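PDB 4RVU: probable quinone reductase Qor (NADPH:quinone reductase) (Zeta-crystallin homolog protein) from Mycobacterium tuberculosis, which binds NADPH and probably catalyses the transfer of electrons from this cofactor to quinones. Local coordinates for residues A[240-245]-A[266-271]. Residues are numbered along the deposited sequence; the frame is centred on the assembly and turned at random.
Sequences GTLALF and VYLTRP. With NDP (NADPH dihydro-nicotinamide-adenine-dinucleotide phosphate), chain E.
Four backbone hydrogen bonds hold strand 240-244 to strand 267-269, the two running parallel, and they alternate in the regular parallel pattern. Y267 N donates to G240 O at 2.9 Å, and L242 N gives its hydrogen to Y267 O. L242 O in turn accepts a hydrogen bond from T269 N, while T269 O accepts one from L244 N at 3.0 Å, the most bent of the four at 143°. The N-H and C=O groups of T241 and A243 face the other way and pair with strand 217-222. On the far side, Y267, L268 and T269 pair antiparallel with a strand of the second subunit, so the sheet continues through the dimer interface.

T241, A243, Y267 and T269 occupy one face. T269 CG2 takes the crowded position between backbone N and carbonyl carbon and meets A243 CB at 4.1 Å; this sends OG1 anti to the backbone N, where it is hydrogen-bonded to V266 O of the second subunit. Y267 OH is likewise hydrogen-bonded to V140 O of that subunit. On the opposite face L242 and L268 lie side by side, with L268 CD1 4.0 Å from L242 CB.

Beyond the last bridge, L244 O receives a CA-H...O contact from R270 CA at 3.2 Å. The R270 chain, bent at chi2 (-58°), passes L244 O and brings its guanidinium up so that, as modelled, F245 O lies over one of its faces. R270 NH1 donates a hydrogen bond to P271 O at 2.9 Å, from above the carbonyl plane. P271 O also accepts a hydrogen bond from the nicotinamide amide N7N of NADPH at 3.0 Å, and N7N donates to F245 O as well, though the position of that oxygen is less certain. These two neighbouring parallel strands, the last two of the six-stranded parallel sheet within the chain, linked through helix 258-262 and presenting their C-terminal ends to the nicotinamide, are characteristic of the Rossmann fold.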
# COMPACT_ATOMS: atom_id res chain seq x y z
N GLY A 240 -3.43 0.30 -8.68
CA GLY A 240 -4.14 1.39 -8.05
C GLY A 240 -3.98 1.36 -6.54
O GLY A 240 -3.43 0.41 -5.99
N THR A 241 -4.45 2.39 -5.85
CA THR A 241 -4.26 2.49 -4.40
C THR A 241 -5.59 2.46 -3.67
O THR A 241 -6.46 3.28 -3.93
CB THR A 241 -3.52 3.78 -4.02
OG1 THR A 241 -2.17 3.75 -4.52
CG2 THR A 241 -3.49 3.96 -2.50
N LEU A 242 -5.74 1.50 -2.76
CA LEU A 242 -6.89 1.48 -1.87
C LEU A 242 -6.48 2.17 -0.58
O LEU A 242 -5.70 1.63 0.21
CB LEU A 242 -7.33 0.04 -1.58
CG LEU A 242 -8.82 -0.18 -1.30
CD1 LEU A 242 -9.14 -1.65 -1.09
CD2 LEU A 242 -9.32 0.63 -0.11
N ALA A 243 -6.99 3.38 -0.36
CA ALA A 243 -6.76 4.06 0.90
C ALA A 243 -7.95 3.81 1.80
O ALA A 243 -9.00 4.46 1.67
CB ALA A 243 -6.54 5.55 0.69
N LEU A 244 -7.80 2.84 2.70
CA LEU A 244 -8.82 2.54 3.70
C LEU A 244 -8.55 3.43 4.91
O LEU A 244 -7.67 3.13 5.72
CB LEU A 244 -8.74 1.06 4.10
CG LEU A 244 -9.64 0.60 5.26
CD1 LEU A 244 -11.12 0.75 4.89
CD2 LEU A 244 -9.33 -0.84 5.61
N PHE A 245 -9.29 4.53 5.03
CA PHE A 245 -8.99 5.51 6.07
C PHE A 245 -10.05 5.58 7.18
O PHE A 245 -9.93 6.37 8.11
CB PHE A 245 -8.76 6.90 5.46
CG PHE A 245 -10.01 7.56 4.91
CD1 PHE A 245 -10.48 7.24 3.65
CD2 PHE A 245 -10.70 8.49 5.67
CE1 PHE A 245 -11.64 7.83 3.14
CE2 PHE A 245 -11.85 9.10 5.18
CZ PHE A 245 -12.32 8.78 3.91
N VAL A 266 -2.23 -4.24 -6.53
CA VAL A 266 -2.62 -2.93 -6.02
C VAL A 266 -1.93 -2.67 -4.69
O VAL A 266 -1.29 -3.56 -4.12
CB VAL A 266 -4.13 -2.84 -5.84
CG1 VAL A 266 -4.83 -3.23 -7.14
CG2 VAL A 266 -4.59 -3.74 -4.70
N TYR A 267 -2.06 -1.44 -4.21
CA TYR A 267 -1.54 -1.07 -2.90
C TYR A 267 -2.71 -0.95 -1.95
O TYR A 267 -3.76 -0.41 -2.32
CB TYR A 267 -0.90 0.31 -2.95
CG TYR A 267 0.29 0.45 -3.85
CD1 TYR A 267 0.13 0.70 -5.20
CD2 TYR A 267 1.58 0.38 -3.34
CE1 TYR A 267 1.22 0.85 -6.03
CE2 TYR A 267 2.68 0.52 -4.17
CZ TYR A 267 2.49 0.77 -5.51
OH TYR A 267 3.57 0.94 -6.34
N LEU A 268 -2.51 -1.43 -0.72
CA LEU A 268 -3.46 -1.18 0.36
C LEU A 268 -2.76 -0.35 1.43
O LEU A 268 -1.64 -0.65 1.86
CB LEU A 268 -3.97 -2.51 0.95
CG LEU A 268 -4.90 -2.43 2.17
CD1 LEU A 268 -6.24 -1.76 1.82
CD2 LEU A 268 -5.12 -3.81 2.77
N THR A 269 -3.40 0.73 1.88
CA THR A 269 -2.82 1.48 2.97
C THR A 269 -3.92 1.88 3.94
O THR A 269 -5.05 2.14 3.51
CB THR A 269 -2.05 2.71 2.47
OG1 THR A 269 -1.49 3.41 3.59
CG2 THR A 269 -3.00 3.65 1.71
N ARG A 270 -3.61 1.92 5.23
CA ARG A 270 -4.59 2.33 6.24
C ARG A 270 -3.98 3.48 7.03
O ARG A 270 -3.38 3.27 8.08
CB ARG A 270 -4.93 1.17 7.18
CG ARG A 270 -6.33 1.27 7.86
CD ARG A 270 -6.51 2.56 8.68
NE ARG A 270 -7.84 2.68 9.28
CZ ARG A 270 -8.27 3.75 9.96
NH1 ARG A 270 -7.48 4.80 10.12
NH2 ARG A 270 -9.49 3.77 10.47
N PRO A 271 -4.17 4.72 6.54
CA PRO A 271 -3.48 5.85 7.17
C PRO A 271 -4.23 6.42 8.37
O PRO A 271 -5.45 6.22 8.54
CB PRO A 271 -3.44 6.90 6.05
CG PRO A 271 -4.70 6.62 5.26
CD PRO A 271 -4.84 5.11 5.28
PA NDP E . -19.03 11.13 8.01
O1A NDP E . -19.56 12.53 8.13
O2A NDP E . -18.52 10.64 6.68
O5B NDP E . -20.15 10.10 8.54
C5B NDP E . -20.03 8.71 8.28
C4B NDP E . -20.80 8.41 7.00
O4B NDP E . -20.49 7.10 6.51
C3B NDP E . -22.30 8.42 7.23
O3B NDP E . -22.85 9.72 7.07
C2B NDP E . -22.82 7.45 6.19
O2B NDP E . -23.25 8.14 5.03
C1B NDP E . -21.63 6.55 5.85
N9A NDP E . -21.95 5.20 6.36
C8A NDP E . -22.04 4.08 5.62
N7A NDP E . -22.36 3.02 6.39
C5A NDP E . -22.48 3.45 7.65
C6A NDP E . -22.81 2.84 8.96
N6A NDP E . -23.07 1.52 9.07
N1A NDP E . -22.83 3.65 10.04
C2A NDP E . -22.57 4.96 9.94
N3A NDP E . -22.27 5.58 8.79
C4A NDP E . -22.21 4.89 7.63
O3 NDP E . -17.88 10.94 9.11
PN NDP E . -16.52 11.79 9.08
O1N NDP E . -16.55 12.70 7.88
O2N NDP E . -16.30 12.34 10.46
O5D NDP E . -15.42 10.65 8.81
C5D NDP E . -15.47 9.85 7.64
C4D NDP E . -14.71 8.55 7.87
O4D NDP E . -13.30 8.81 7.82
C3D NDP E . -14.99 7.98 9.24
O3D NDP E . -15.05 6.56 9.13
C2D NDP E . -13.80 8.37 10.08
O2D NDP E . -13.55 7.38 11.08
C1D NDP E . -12.68 8.43 9.05
N1N NDP E . -11.62 9.39 9.35
C2N NDP E . -10.36 8.98 9.29
C3N NDP E . -9.29 9.83 9.55
C7N NDP E . -7.89 9.29 9.47
O7N NDP E . -6.95 10.05 9.63
N7N NDP E . -7.72 7.99 9.22
C4N NDP E . -9.52 11.28 9.90
C5N NDP E . -10.94 11.60 9.92
C6N NDP E . -11.92 10.66 9.64
P2B NDP E . -24.15 7.40 3.92
O1X NDP E . -24.10 5.95 4.31
O2X NDP E . -25.51 8.03 4.06
O3X NDP E . -23.47 7.72 2.62